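Local coordinates for putative NADH dehydrogenase/NAD(P)H nitroreductase (PDB 3KWK) that binds flavin mononucleotide and probably works as an NAD(P)H-dependent oxidoreductase of the nitroreductase family, at the interface of chains A and B. Residues are numbered along the deposited sequence; one frame, centred on the assembly and turned at random. Chains: chain A/B, Putative NADH dehydrogenase/NAD(P)H nitroreductase.

The interface of chains A and B. Residues chain A 52-56, 93, 140-141, 144; chain B 168-169, 171, 175.
The C-terminal tail of chain B lies along strand 54-59 of chain A and extends its sheet across the dimer. The backbone of A:Phe56 pairs with the tail through both its N and its O: the N donates to B:Lys169 O (2.8 Å), and the O accepts from B:His171 N, each donor lying nearly along the C=O axis.

B:Lys169 is the most deeply buried residue of the patch, with 114 Å² of its own surface hidden by chain A. Its chain bends at chi2 and chi3, crosses A:Glu55 at about a right angle and carries the ammonium over the first residues of the strand. B:Lys169 NZ makes a salt bridge to A:Glu55 OE2 at 2.8 Å, coming in from above the carboxylate plane, and adds weak hydrogen bonds to the carbonyl oxygens of A:Arg52 and A:Trp54. The guanidinium of A:Arg93 meets this ammonium tip to tip, NH1 lying 3.4 Å from B:Lys169 NZ, a crowding of positive charge that the carboxylate and carbonyls probably offset.

The other oxygen of A:Glu55, OE1, takes a nearly straight bond from B:His171 NE2 (2.7 Å, 173° at H). OE1 lies in the imidazole plane, whereas the histidine meets the carboxylate from above its own plane, the two planes being turned 63° apart. A water also links OE1 to B:Lys168 O. Across the ring, B:His171 ND1 donates to OXT of the C-terminal carboxylate of B:Tyr175 (2.7 Å); held between two acidic groups, the imidazole may well be doubly protonated.

With CG anti to the backbone N (chi1 -155°), B:Tyr175 places its ring between B:His171 CE1 on one face and A:Pro141 CD on the other, the latter 3.7 Å from the ring centroid in a CH-pi contact. A:Leu140 CD2 touches CD1, while A:Ile144 packs CG1 against B:Tyr175 CZ at 3.8 Å.

Nitroreductase-family enzymes are typically dimers with intertwined termini; here the tail and its two-fold twin clasp the subunits together, probably stabilising the dimer that binds FMN.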
loop_
_atom_site.group_PDB
_atom_site.type_symbol
_atom_site.label_atom_id
_atom_site.label_comp_id
_atom_site.label_asym_id
_atom_site.label_seq_id
_atom_site.Cartn_x
_atom_site.Cartn_y
_atom_site.Cartn_z
ATOM N N ARG A 52 -10.519 -9.451 -2.541
ATOM C CA ARG A 52 -10.134 -9.552 -1.149
ATOM C C ARG A 52 -9.338 -10.825 -0.890
ATOM O O ARG A 52 -9.699 -11.631 -0.049
ATOM C CB ARG A 52 -11.305 -9.403 -0.188
ATOM C CG ARG A 52 -12.226 -8.206 -0.528
ATOM C CD ARG A 52 -13.444 -8.144 0.359
ATOM N NE ARG A 52 -14.351 -7.132 -0.160
ATOM C CZ ARG A 52 -15.524 -6.819 0.386
ATOM N NH1 ARG A 52 -15.935 -7.429 1.467
ATOM N NH2 ARG A 52 -16.274 -5.875 -0.175
ATOM N N PRO A 53 -8.227 -10.973 -1.627
ATOM C CA PRO A 53 -7.491 -12.232 -1.596
ATOM C C PRO A 53 -6.531 -12.413 -0.430
ATOM O O PRO A 53 -5.855 -13.438 -0.319
ATOM C CB PRO A 53 -6.690 -12.178 -2.901
ATOM C CG PRO A 53 -6.343 -10.742 -3.038
ATOM C CD PRO A 53 -7.612 -10.017 -2.564
ATOM N N TRP A 54 -6.475 -11.441 0.454
ATOM C CA TRP A 54 -5.564 -11.492 1.608
ATOM C C TRP A 54 -5.901 -12.548 2.636
ATOM O O TRP A 54 -7.071 -12.867 2.864
ATOM C CB TRP A 54 -5.455 -10.132 2.267
ATOM C CG TRP A 54 -6.754 -9.434 2.375
ATOM C CD1 TRP A 54 -7.813 -9.802 3.118
ATOM C CD2 TRP A 54 -7.161 -8.285 1.629
ATOM N NE1 TRP A 54 -8.865 -8.939 2.941
ATOM C CE2 TRP A 54 -8.495 -8.015 1.990
ATOM C CE3 TRP A 54 -6.536 -7.476 0.675
ATOM C CZ2 TRP A 54 -9.192 -6.902 1.487
ATOM C CZ3 TRP A 54 -7.230 -6.400 0.173
ATOM C CH2 TRP A 54 -8.549 -6.154 0.543
ATOM N N GLU A 55 -4.860 -13.092 3.236
ATOM C CA GLU A 55 -4.901 -13.998 4.370
ATOM C C GLU A 55 -3.801 -13.564 5.323
ATOM O O GLU A 55 -2.668 -13.329 4.878
ATOM C CB GLU A 55 -4.681 -15.462 3.895
ATOM C CG GLU A 55 -5.729 -15.992 2.889
ATOM C CD GLU A 55 -7.116 -16.262 3.475
ATOM O OE1 GLU A 55 -7.307 -16.337 4.704
ATOM O OE2 GLU A 55 -8.048 -16.375 2.643
ATOM N N PHE A 56 -4.108 -13.469 6.629
ATOM C CA PHE A 56 -3.114 -13.015 7.590
ATOM C C PHE A 56 -2.818 -14.105 8.603
ATOM O O PHE A 56 -3.741 -14.698 9.179
ATOM C CB PHE A 56 -3.633 -11.785 8.342
ATOM C CG PHE A 56 -4.065 -10.677 7.415
ATOM C CD1 PHE A 56 -3.123 -9.793 6.904
ATOM C CD2 PHE A 56 -5.377 -10.577 6.989
ATOM C CE1 PHE A 56 -3.499 -8.787 6.023
ATOM C CE2 PHE A 56 -5.751 -9.598 6.096
ATOM C CZ PHE A 56 -4.825 -8.704 5.621
ATOM N N ARG A 93 -7.231 -17.049 -6.335
ATOM C CA ARG A 93 -8.374 -16.138 -6.375
ATOM C C ARG A 93 -8.082 -14.835 -7.118
ATOM O O ARG A 93 -8.987 -14.192 -7.592
ATOM C CB ARG A 93 -8.853 -15.835 -4.954
ATOM C CG ARG A 93 -9.515 -17.059 -4.240
ATOM C CD ARG A 93 -10.178 -16.693 -2.899
ATOM N NE ARG A 93 -11.331 -15.874 -3.167
ATOM C CZ ARG A 93 -11.575 -14.655 -2.690
ATOM N NH1 ARG A 93 -10.802 -14.056 -1.741
ATOM N NH2 ARG A 93 -12.659 -14.054 -3.140
ATOM N N LEU A 140 1.270 -23.116 5.074
ATOM C CA LEU A 140 0.460 -22.470 4.049
ATOM C C LEU A 140 0.140 -23.437 2.916
ATOM O O LEU A 140 1.035 -24.124 2.384
ATOM C CB LEU A 140 1.169 -21.257 3.455
ATOM C CG LEU A 140 1.558 -20.122 4.401
ATOM C CD1 LEU A 140 2.287 -19.053 3.574
ATOM C CD2 LEU A 140 0.346 -19.568 5.139
ATOM N N PRO A 141 -1.165 -23.556 2.580
ATOM C CA PRO A 141 -1.486 -24.251 1.342
ATOM C C PRO A 141 -0.750 -23.663 0.141
ATOM O O PRO A 141 -0.391 -22.503 0.176
ATOM C CB PRO A 141 -2.992 -24.071 1.232
ATOM C CG PRO A 141 -3.508 -23.844 2.692
ATOM C CD PRO A 141 -2.364 -22.996 3.253
ATOM N N ILE A 144 -1.621 -20.200 -1.344
ATOM C CA ILE A 144 -1.469 -19.061 -0.440
ATOM C C ILE A 144 -0.016 -18.633 -0.401
ATOM O O ILE A 144 0.825 -19.370 0.092
ATOM C CB ILE A 144 -1.983 -19.383 0.972
ATOM C CG1 ILE A 144 -3.429 -19.877 0.966
ATOM C CG2 ILE A 144 -1.887 -18.153 1.914
ATOM C CD1 ILE A 144 -4.510 -18.974 0.261
ATOM N N LYS B 168 -12.533 -14.987 8.959
ATOM C CA LYS B 168 -12.039 -16.202 8.324
ATOM C C LYS B 168 -10.647 -16.012 7.716
ATOM O O LYS B 168 -9.954 -16.987 7.450
ATOM C CB LYS B 168 -13.000 -16.681 7.225
ATOM C CG LYS B 168 -14.428 -16.936 7.686
ATOM C CD LYS B 168 -15.277 -17.561 6.589
ATOM C CE LYS B 168 -15.444 -16.642 5.404
ATOM N NZ LYS B 168 -16.082 -15.357 5.791
ATOM N N LYS B 169 -10.262 -14.759 7.487
ATOM C CA LYS B 169 -8.968 -14.442 6.893
ATOM C C LYS B 169 -7.865 -14.220 7.954
ATOM O O LYS B 169 -6.763 -13.799 7.595
ATOM C CB LYS B 169 -9.095 -13.184 5.988
ATOM C CG LYS B 169 -10.094 -13.237 4.808
ATOM C CD LYS B 169 -9.608 -14.132 3.680
ATOM C CE LYS B 169 -9.878 -13.577 2.248
ATOM N NZ LYS B 169 -9.039 -14.262 1.153
ATOM N N HIS B 171 -5.559 -16.138 10.797
ATOM C CA HIS B 171 -5.019 -17.446 11.154
ATOM C C HIS B 171 -4.022 -17.224 12.291
ATOM O O HIS B 171 -3.247 -16.302 12.245
ATOM C CB HIS B 171 -4.346 -18.108 9.945
ATOM C CG HIS B 171 -5.207 -18.115 8.715
ATOM N ND1 HIS B 171 -5.947 -19.211 8.317
ATOM C CD2 HIS B 171 -5.486 -17.133 7.822
ATOM C CE1 HIS B 171 -6.618 -18.906 7.217
ATOM N NE2 HIS B 171 -6.384 -17.646 6.910
ATOM N N TYR B 175 -1.988 -22.009 9.362
ATOM C CA TYR B 175 -3.138 -21.762 8.516
ATOM C C TYR B 175 -4.463 -22.422 8.936
ATOM O O TYR B 175 -4.410 -23.624 9.141
ATOM C CB TYR B 175 -2.807 -22.187 7.091
ATOM C CG TYR B 175 -3.669 -21.420 6.108
ATOM C CD1 TYR B 175 -3.395 -20.078 5.814
ATOM C CD2 TYR B 175 -4.769 -22.004 5.497
ATOM C CE1 TYR B 175 -4.172 -19.383 4.935
ATOM C CE2 TYR B 175 -5.538 -21.274 4.584
ATOM C CZ TYR B 175 -5.248 -19.980 4.334
ATOM O OH TYR B 175 -6.007 -19.263 3.433
ATOM O OXT TYR B 175 -5.568 -21.800 9.030
HETATM O O HOH W 1 -9.563 -18.037 4.938
#